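Local atomic coordinates of USP37 protein (PDB entry 3U12), a protein that probably removes ubiquitin from other proteins as a cysteine-type deubiquitinase of the peptidase C19 family, the chain here being its pleckstrin homology (PH) domain. Residues A[76-81]-A[86-91]; A[41-46]-A[52-57]; A[65-70]-A[96-101]. All coordinates share one frame; numbering follows the deposited sequence. Where two conformers were deposited one is given.

Interaction 1: A[76-81]-A[86-91]; sequences VVLRPS and SRLMLT
Val77 and Met89, the latter present as selenomethionine, face each other as a hydrogen-bonded pair in an antiparallel beta hairpin, formed by residues 76-81 and 86-91 in the second sheet of the PH-domain fold. The backbone bonds come first. Val77 N gives its hydrogen to Met89 O at 2.8 Å, and Met89 N returns one to Val77 O at 2.7 Å. One rung further on, Arg79 and Arg87 exchange the same two bonds. Of the non-hydrogen-bonded pairs, Leu78–Leu88 lies between these rungs and Val76–Leu90 just beyond the first. Here CA-H...O contacts add to the ladder; Leu78 CA lies 3.2 Å from Arg87 O.

Apolar packing belongs to the face carrying Val76, Leu78, Leu88 and Leu90. Leu78 CD2 reaches across to Leu88, 3.7 Å from its CB and equally near its CD1, because CG stands anti to the carbonyl carbon (chi1 -74°) and the branch swings back over the neighbouring strand. Val76 CG2 meets Leu90 CD1 at 3.7 Å, the two side chains slanting across one another. Branched aliphatic residues suit this face, since helix 105-119 packs on it: Leu115 touches Val76, and Ala108 touches Leu78.

The other face is mixed and more exposed, with Val77 and Met89 beside the two arginines. The Arg87 chain leaves the strand extended and bends at chi3 (-77°), which puts Met89 CE in the plane of its guanidinium, at the edge; its NE forms a salt bridge with Asp101, which also accepts a hydrogen bond from Ser81 OG. As modelled, and with some doubt because the Arg79 side chain is poorly ordered, Val77 CG1 lies under one face of its guanidinium, toward the rim. Near the turn, Ser81 CB folds back to lie 3.7 Å from Ser86 C.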
loop_
_atom_site.group_PDB
_atom_site.type_symbol
_atom_site.label_atom_id
_atom_site.label_comp_id
_atom_site.label_asym_id
_atom_site.label_seq_id
_atom_site.Cartn_x
_atom_site.Cartn_y
_atom_site.Cartn_z
ATOM N N VAL A 76 5.534 7.288 4.052
ATOM C CA VAL A 76 5.630 6.559 2.786
ATOM C C VAL A 76 7.063 6.668 2.274
ATOM O O VAL A 76 7.589 7.773 2.113
ATOM C CB VAL A 76 4.602 6.981 1.692
ATOM C CG1 VAL A 76 4.539 5.931 0.586
ATOM C CG2 VAL A 76 3.212 7.218 2.271
ATOM N N VAL A 77 7.705 5.522 2.066
ATOM C CA VAL A 77 9.084 5.457 1.596
ATOM C C VAL A 77 9.118 4.588 0.341
ATOM O O VAL A 77 8.444 3.555 0.297
ATOM C CB VAL A 77 10.051 4.899 2.705
ATOM C CG1 VAL A 77 11.487 4.775 2.198
ATOM C CG2 VAL A 77 10.024 5.760 3.968
ATOM N N LEU A 78 9.903 5.007 -0.665
ATOM C CA LEU A 78 10.194 4.242 -1.875
ATOM C C LEU A 78 11.664 3.897 -1.839
ATOM O O LEU A 78 12.490 4.753 -1.512
ATOM C CB LEU A 78 9.943 5.024 -3.176
ATOM C CG LEU A 78 8.525 5.289 -3.651
ATOM C CD1 LEU A 78 8.555 5.940 -5.018
ATOM C CD2 LEU A 78 7.725 4.026 -3.754
ATOM N N ARG A 79 12.000 2.663 -2.197
ATOM C CA ARG A 79 13.384 2.197 -2.273
ATOM C C ARG A 79 13.598 1.453 -3.597
ATOM O O ARG A 79 12.669 0.770 -4.039
ATOM C CB ARG A 79 13.743 1.305 -1.066
ATOM C CG ARG A 79 13.881 2.068 0.263
ATOM C CD ARG A 79 15.179 2.841 0.399
ATOM N NE ARG A 79 15.097 3.876 1.431
ATOM C CZ ARG A 79 15.001 5.182 1.184
ATOM N NH1 ARG A 79 14.975 5.630 -0.065
ATOM N NH2 ARG A 79 14.931 6.049 2.187
ATOM N N PRO A 80 14.772 1.591 -4.275
ATOM C CA PRO A 80 14.974 0.861 -5.543
ATOM C C PRO A 80 14.899 -0.651 -5.343
ATOM O O PRO A 80 15.375 -1.160 -4.328
ATOM C CB PRO A 80 16.373 1.311 -6.007
ATOM C CG PRO A 80 16.655 2.569 -5.241
ATOM C CD PRO A 80 15.972 2.374 -3.916
ATOM N N SER A 81 14.266 -1.357 -6.287
ATOM C CA SER A 81 14.075 -2.807 -6.212
ATOM C C SER A 81 14.508 -3.488 -7.514
ATOM O O SER A 81 13.786 -4.327 -8.064
ATOM C CB SER A 81 12.617 -3.115 -5.886
ATOM O OG SER A 81 12.410 -4.511 -5.770
ATOM N N SER A 86 10.551 -0.466 -8.017
ATOM C CA SER A 86 10.652 0.106 -6.681
ATOM C C SER A 86 9.863 -0.685 -5.647
ATOM O O SER A 86 8.940 -1.444 -5.977
ATOM C CB SER A 86 10.169 1.556 -6.685
ATOM O OG SER A 86 10.966 2.352 -7.542
ATOM N N ARG A 87 10.253 -0.503 -4.387
ATOM C CA ARG A 87 9.569 -1.071 -3.243
ATOM C C ARG A 87 8.917 0.092 -2.546
ATOM O O ARG A 87 9.575 1.099 -2.283
ATOM C CB ARG A 87 10.534 -1.799 -2.296
ATOM C CG ARG A 87 9.783 -2.592 -1.219
ATOM C CD ARG A 87 10.721 -3.270 -0.236
ATOM N NE ARG A 87 11.331 -4.476 -0.796
ATOM C CZ ARG A 87 11.994 -5.383 -0.086
ATOM N NH1 ARG A 87 12.126 -5.244 1.228
ATOM N NH2 ARG A 87 12.511 -6.449 -0.680
ATOM N N LEU A 88 7.625 -0.022 -2.287
ATOM C CA LEU A 88 6.872 1.024 -1.619
ATOM C C LEU A 88 6.557 0.556 -0.212
ATOM O O LEU A 88 5.990 -0.521 -0.031
ATOM C CB LEU A 88 5.585 1.345 -2.416
ATOM C CG LEU A 88 4.741 2.510 -1.898
ATOM C CD1 LEU A 88 4.125 3.287 -3.058
ATOM C CD2 LEU A 88 3.633 2.003 -0.946
HETATM N N MSE A 89 6.888 1.380 0.775
HETATM C CA MSE A 89 6.656 1.041 2.178
HETATM C C MSE A 89 5.799 2.104 2.835
HETATM O O MSE A 89 6.161 3.278 2.888
HETATM C CB MSE A 89 7.998 0.842 2.904
HETATM C CG MSE A 89 8.718 -0.396 2.419
HETATM SE SE MSE A 89 10.611 -0.305 2.687
HETATM C CE MSE A 89 10.925 -2.149 3.172
ATOM N N LEU A 90 4.624 1.690 3.233
ATOM C CA LEU A 90 3.608 2.530 3.846
ATOM C C LEU A 90 3.460 2.185 5.320
ATOM O O LEU A 90 3.067 1.065 5.646
ATOM C CB LEU A 90 2.276 2.275 3.118
ATOM C CG LEU A 90 1.007 2.947 3.659
ATOM C CD1 LEU A 90 1.098 4.467 3.600
ATOM C CD2 LEU A 90 -0.221 2.459 2.900
ATOM N N THR A 91 3.727 3.164 6.196
ATOM C CA THR A 91 3.500 3.023 7.628
ATOM C C THR A 91 2.252 3.833 7.968
ATOM O O THR A 91 2.137 5.003 7.584
ATOM C CB THR A 91 4.715 3.441 8.454
ATOM O OG1 THR A 91 5.891 2.841 7.911
ATOM C CG2 THR A 91 4.574 3.084 9.937
#

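Interaction 2: A[41-46]-A[52-57]; sequences GSFEIV and VSLVVH
His57, Val46 and Leu54 bury the most surface where strands 41-46 and 52-57 pair as an antiparallel hairpin of the PH-domain barrel. His57 closes one end of the ladder: its N and O bond to Ser42, with Ser42 N to His57 O at 2.8 Å. Its imidazole slants across the extended Glu44, whose OE1 arrives at the ring edge, 3.1 Å from CE1, the planes 65° apart. A flat polar ring suits this partly exposed face, and Val55 CG1 lies over one side of it.

Val46 ends the ladder with two backbone bonds to Ser53. Its CG1 and CG2 both rest on Val55 CG2, each at 3.7 Å, a compact fit for two beta-branched residues.

Leu54 points to the buried face. In the conformer given, with CG anti to its own N (chi1 -176°), it sends CD2 over the Phe43 ring, offset toward the rim, in a CH-pi contact 4.2 Å from the centroid, while CD1 touches Ile45 CD1 at 3.6 Å.

Around the hairpin, strand 21-23 pairs with 39-48 and strand 65-68 with 51-58, while Leu98 and Ile100 of strand 97-104 pack against Phe43 from across the barrel interior.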
loop_
_atom_site.group_PDB
_atom_site.type_symbol
_atom_site.label_atom_id
_atom_site.label_comp_id
_atom_site.label_asym_id
_atom_site.label_seq_id
_atom_site.Cartn_x
_atom_site.Cartn_y
_atom_site.Cartn_z
ATOM N N GLY A 41 0.213 -9.954 -5.025
ATOM C CA GLY A 41 -1.110 -9.340 -4.977
ATOM C C GLY A 41 -1.142 -7.908 -5.437
ATOM O O GLY A 41 -0.294 -7.497 -6.212
ATOM N N SER A 42 -2.106 -7.128 -4.939
ATOM C CA SER A 42 -2.215 -5.739 -5.324
ATOM C C SER A 42 -2.709 -4.863 -4.170
ATOM O O SER A 42 -3.345 -5.374 -3.238
ATOM C CB SER A 42 -3.154 -5.614 -6.528
ATOM O OG SER A 42 -4.495 -5.875 -6.135
ATOM N N PHE A 43 -2.363 -3.560 -4.233
ATOM C CA PHE A 43 -2.851 -2.473 -3.390
ATOM C C PHE A 43 -3.804 -1.691 -4.304
ATOM O O PHE A 43 -3.409 -1.319 -5.406
ATOM C CB PHE A 43 -1.726 -1.525 -2.959
ATOM C CG PHE A 43 -0.815 -2.005 -1.852
ATOM C CD1 PHE A 43 -1.062 -3.205 -1.190
ATOM C CD2 PHE A 43 0.278 -1.244 -1.453
ATOM C CE1 PHE A 43 -0.191 -3.658 -0.185
ATOM C CE2 PHE A 43 1.120 -1.685 -0.429
ATOM C CZ PHE A 43 0.905 -2.899 0.167
ATOM N N GLU A 44 -5.032 -1.440 -3.861
ATOM C CA GLU A 44 -6.003 -0.689 -4.674
ATOM C C GLU A 44 -6.591 0.404 -3.803
ATOM O O GLU A 44 -6.975 0.131 -2.664
ATOM C CB GLU A 44 -7.140 -1.630 -5.112
ATOM C CG GLU A 44 -8.193 -0.998 -6.011
ATOM C CD GLU A 44 -9.285 -1.942 -6.482
ATOM O OE1 GLU A 44 -9.752 -2.772 -5.674
ATOM O OE2 GLU A 44 -9.716 -1.813 -7.648
ATOM N N ILE A 45 -6.739 1.611 -4.356
ATOM C CA ILE A 45 -7.366 2.676 -3.587
ATOM C C ILE A 45 -8.895 2.566 -3.730
ATOM O O ILE A 45 -9.396 2.429 -4.852
ATOM C CB ILE A 45 -6.866 4.073 -4.050
ATOM C CG1 ILE A 45 -5.335 4.290 -3.773
ATOM C CG2 ILE A 45 -7.711 5.206 -3.434
ATOM C CD1 ILE A 45 -4.853 4.091 -2.279
ATOM N N VAL A 46 -9.626 2.695 -2.603
ATOM C CA VAL A 46 -11.098 2.751 -2.613
ATOM C C VAL A 46 -11.551 3.984 -1.797
ATOM O O VAL A 46 -10.753 4.522 -1.057
ATOM C CB VAL A 46 -11.800 1.452 -2.114
ATOM C CG1 VAL A 46 -11.464 0.258 -3.006
ATOM C CG2 VAL A 46 -11.481 1.170 -0.644
ATOM N N VAL A 52 -10.619 7.846 2.386
ATOM C CA VAL A 52 -9.838 7.004 1.477
ATOM C C VAL A 52 -9.278 5.788 2.210
ATOM O O VAL A 52 -8.771 5.921 3.324
ATOM C CB VAL A 52 -8.708 7.840 0.806
ATOM C CG1 VAL A 52 -7.901 6.996 -0.174
ATOM C CG2 VAL A 52 -9.269 9.089 0.115
ATOM N N SER A 53 -9.401 4.596 1.602
ATOM C CA SER A 53 -8.837 3.394 2.189
ATOM C C SER A 53 -8.053 2.624 1.148
ATOM O O SER A 53 -8.090 2.962 -0.047
ATOM C CB SER A 53 -9.931 2.520 2.827
ATOM O OG SER A 53 -10.647 3.202 3.843
ATOM N N LEU A 54 -7.318 1.597 1.596
ATOM C CA LEU A 54 -6.501 0.751 0.735
ATOM C C LEU A 54 -6.906 -0.719 0.898
ATOM O O LEU A 54 -6.923 -1.230 2.016
ATOM C CB LEU A 54 -5.010 0.950 1.112
ATOM C CG LEU A 54 -3.951 0.217 0.272
ATOM C CD1 LEU A 54 -3.881 0.773 -1.144
ATOM C CD2 LEU A 54 -2.578 0.391 0.883
ATOM N N VAL A 55 -7.202 -1.394 -0.222
ATOM C CA VAL A 55 -7.575 -2.801 -0.224
ATOM C C VAL A 55 -6.370 -3.618 -0.663
ATOM O O VAL A 55 -5.751 -3.321 -1.691
ATOM C CB VAL A 55 -8.795 -3.121 -1.116
ATOM C CG1 VAL A 55 -9.206 -4.589 -0.963
ATOM C CG2 VAL A 55 -9.966 -2.225 -0.766
ATOM N N VAL A 56 -6.084 -4.683 0.092
ATOM C CA VAL A 56 -5.019 -5.631 -0.221
ATOM C C VAL A 56 -5.687 -6.900 -0.763
ATOM O O VAL A 56 -6.386 -7.595 -0.028
ATOM C CB VAL A 56 -4.129 -5.929 1.016
ATOM C CG1 VAL A 56 -3.085 -7.010 0.700
ATOM C CG2 VAL A 56 -3.459 -4.650 1.534
ATOM N N HIS A 57 -5.487 -7.183 -2.047
ATOM C CA HIS A 57 -6.021 -8.400 -2.684
ATOM C C HIS A 57 -4.829 -9.313 -2.942
ATOM O O HIS A 57 -3.774 -8.847 -3.404
ATOM C CB HIS A 57 -6.619 -8.089 -4.068
ATOM C CG HIS A 57 -7.881 -7.290 -4.089
ATOM N ND1 HIS A 57 -7.856 -5.922 -4.282
ATOM C CD2 HIS A 57 -9.164 -7.716 -4.161
ATOM C CE1 HIS A 57 -9.118 -5.551 -4.399
ATOM N NE2 HIS A 57 -9.949 -6.604 -4.317
#

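Interaction 3: A[65-70]-A[96-101]; sequences RIFQLS and SFLSID. With SO4 (sulfate ion), chain D.
Phe67 and Leu98 meet in the buried interior of the PH domain, approaching from opposite directions and from separate strands that share no backbone bonds. Leu98 CD2 sits over one face of the Phe67 ring, 4.0 Å from its centroid, a CH-pi contact displaced somewhat toward the rim. A chi1 of -64° carries the Phe67 ring inward and a chi2 of -99° turns its face to Leu98; Leu98 CD1 adds a second touch, 4.1 Å from Phe67 CD1. A broad ring and a forked aliphatic chain suit a buried place between two strands that are not paired with each other. Ser96 is more loosely fitted, its CB 4.5 Å from Phe67 CD1, and its OG bonds instead to Asp94.

The other side of strand 65-68 is more exposed, and at Gln68 it is polar. Gln68 holds a sulfate ion, probably from the crystallisation liquor: NE2 donates to its O4 at 2.8 Å. The same NE2 donates to Ser70 O, also at 2.8 Å and nearly straight at 174°, the acceptor lying in the amide plane. Replacing Gln68 by an alanine removes the amide, and Ser70 O is then likely to lose its side-chain donor and the sulfate its partner. The chemistry thus implies that dispersion and CH-pi attraction join the strands inside, whereas hydrogen bonding at Gln68 serves the outer turn and does not tie the two segments together.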
loop_
_atom_site.group_PDB
_atom_site.type_symbol
_atom_site.label_atom_id
_atom_site.label_comp_id
_atom_site.label_asym_id
_atom_site.label_seq_id
_atom_site.Cartn_x
_atom_site.Cartn_y
_atom_site.Cartn_z
ATOM N N ARG A 65 -8.413 -7.572 2.797
ATOM C CA ARG A 65 -8.377 -6.749 4.004
ATOM C C ARG A 65 -8.247 -5.303 3.606
ATOM O O ARG A 65 -7.605 -4.978 2.579
ATOM C CB ARG A 65 -7.236 -7.159 4.951
ATOM C CG ARG A 65 -7.379 -8.592 5.445
ATOM C CD ARG A 65 -7.030 -8.764 6.908
ATOM N NE ARG A 65 -7.714 -9.927 7.478
ATOM C CZ ARG A 65 -8.720 -9.872 8.352
ATOM N NH1 ARG A 65 -9.162 -8.700 8.798
ATOM N NH2 ARG A 65 -9.272 -10.988 8.808
ATOM N N ILE A 66 -8.833 -4.419 4.408
ATOM C CA ILE A 66 -8.820 -2.990 4.141
ATOM C C ILE A 66 -8.161 -2.204 5.284
ATOM O O ILE A 66 -8.381 -2.492 6.458
ATOM C CB ILE A 66 -10.242 -2.492 3.789
ATOM C CG1 ILE A 66 -10.264 -0.983 3.523
ATOM C CG2 ILE A 66 -11.299 -2.884 4.829
ATOM C CD1 ILE A 66 -11.348 -0.579 2.702
ATOM N N PHE A 67 -7.381 -1.175 4.906
ATOM C CA PHE A 67 -6.636 -0.326 5.816
ATOM C C PHE A 67 -7.039 1.087 5.489
ATOM O O PHE A 67 -6.928 1.514 4.327
ATOM C CB PHE A 67 -5.131 -0.536 5.547
ATOM C CG PHE A 67 -4.651 -1.938 5.850
ATOM C CD1 PHE A 67 -4.012 -2.226 7.053
ATOM C CD2 PHE A 67 -4.801 -2.965 4.917
ATOM C CE1 PHE A 67 -3.541 -3.517 7.323
ATOM C CE2 PHE A 67 -4.351 -4.261 5.200
ATOM C CZ PHE A 67 -3.704 -4.520 6.390
ATOM N N GLN A 68 -7.506 1.818 6.493
ATOM C CA GLN A 68 -7.857 3.234 6.344
ATOM C C GLN A 68 -6.606 4.061 6.062
ATOM O O GLN A 68 -5.567 3.802 6.663
ATOM C CB GLN A 68 -8.564 3.777 7.595
ATOM C CG GLN A 68 -9.048 5.220 7.371
ATOM C CD GLN A 68 -9.959 5.730 8.447
ATOM O OE1 GLN A 68 -10.841 5.020 8.932
ATOM N NE2 GLN A 68 -9.776 6.991 8.820
ATOM N N LEU A 69 -6.715 5.052 5.143
ATOM C CA LEU A 69 -5.625 5.960 4.790
ATOM C C LEU A 69 -5.888 7.366 5.279
ATOM O O LEU A 69 -4.970 7.976 5.805
ATOM C CB LEU A 69 -5.346 5.976 3.277
ATOM C CG LEU A 69 -4.886 4.643 2.687
ATOM C CD1 LEU A 69 -4.718 4.782 1.173
ATOM C CD2 LEU A 69 -3.574 4.158 3.334
ATOM N N SER A 70 -7.126 7.884 5.119
ATOM C CA SER A 70 -7.491 9.251 5.558
ATOM C C SER A 70 -7.250 9.404 7.057
ATOM O O SER A 70 -7.708 8.549 7.842
ATOM C CB SER A 70 -8.957 9.542 5.252
ATOM O OG SER A 70 -9.166 9.608 3.854
ATOM N N SER A 96 0.743 -0.087 11.595
ATOM C CA SER A 96 0.662 -1.099 10.546
ATOM C C SER A 96 1.720 -0.727 9.481
ATOM O O SER A 96 1.923 0.461 9.182
ATOM C CB SER A 96 -0.706 -1.104 9.888
ATOM O OG SER A 96 -1.751 -1.268 10.828
ATOM N N PHE A 97 2.445 -1.729 8.991
ATOM C CA PHE A 97 3.487 -1.546 7.991
ATOM C C PHE A 97 3.135 -2.418 6.797
ATOM O O PHE A 97 3.023 -3.636 6.940
ATOM C CB PHE A 97 4.836 -1.964 8.561
ATOM C CG PHE A 97 6.017 -1.702 7.653
ATOM C CD1 PHE A 97 6.398 -0.404 7.337
ATOM C CD2 PHE A 97 6.770 -2.755 7.145
ATOM C CE1 PHE A 97 7.494 -0.163 6.506
ATOM C CE2 PHE A 97 7.885 -2.513 6.335
ATOM C CZ PHE A 97 8.247 -1.219 6.032
ATOM N N LEU A 98 2.930 -1.791 5.641
ATOM C CA LEU A 98 2.570 -2.459 4.394
ATOM C C LEU A 98 3.660 -2.266 3.379
ATOM O O LEU A 98 4.029 -1.124 3.077
ATOM C CB LEU A 98 1.249 -1.907 3.826
ATOM C CG LEU A 98 -0.042 -2.237 4.608
ATOM C CD1 LEU A 98 -0.228 -1.313 5.801
ATOM C CD2 LEU A 98 -1.246 -2.078 3.728
ATOM N N SER A 99 4.153 -3.370 2.828
ATOM C CA SER A 99 5.191 -3.333 1.808
ATOM C C SER A 99 4.746 -4.006 0.522
ATOM O O SER A 99 4.042 -5.015 0.551
ATOM C CB SER A 99 6.472 -3.969 2.326
ATOM O OG SER A 99 7.016 -3.143 3.335
ATOM N N ILE A 100 5.146 -3.422 -0.605
ATOM C CA ILE A 100 4.848 -3.965 -1.930
ATOM C C ILE A 100 6.125 -3.811 -2.740
ATOM O O ILE A 100 6.724 -2.729 -2.773
ATOM C CB ILE A 100 3.569 -3.388 -2.598
ATOM C CG1 ILE A 100 3.245 -4.155 -3.927
ATOM C CG2 ILE A 100 3.672 -1.873 -2.812
ATOM C CD1 ILE A 100 1.817 -3.951 -4.512
ATOM N N ASP A 101 6.590 -4.925 -3.300
ATOM C CA ASP A 101 7.875 -4.971 -3.984
ATOM C C ASP A 101 7.742 -5.132 -5.496
ATOM O O ASP A 101 6.654 -5.432 -5.989
ATOM C CB ASP A 101 8.702 -6.123 -3.380
ATOM C CG ASP A 101 10.197 -5.999 -3.623
ATOM O OD1 ASP A 101 10.682 -4.858 -3.783
ATOM O OD2 ASP A 101 10.873 -7.039 -3.676
HETATM S S SO4 D . -11.652 9.140 10.835
HETATM O O1 SO4 D . -11.718 10.333 11.692
HETATM O O2 SO4 D . -12.842 8.300 11.047
HETATM O O3 SO4 D . -11.599 9.562 9.422
HETATM O O4 SO4 D . -10.441 8.377 11.176
#

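How the interactions relate
Interactions 1 and 2 are both hairpins with paired backbones, one in each sheet of the domain and on opposite sides of its centre, each having one buried apolar face and one more polar, partly exposed face. Interaction 3 is smaller and wholly side-chain; its contact across the strands is buried and spans the space between those sheets, with Gln68 and the sulfate at the surface edge. Its strand 65-68 bonds to strand 51-58 of interaction 2, and its strand 97-104 to strand 85-92 of interaction 1, as in Leu90 O to Leu98 N, 2.9 Å. The inner faces converge in one core, where Leu90 CD2 lies 3.7 Å from Leu54 CD2, while charged side chains stay on the outer faces.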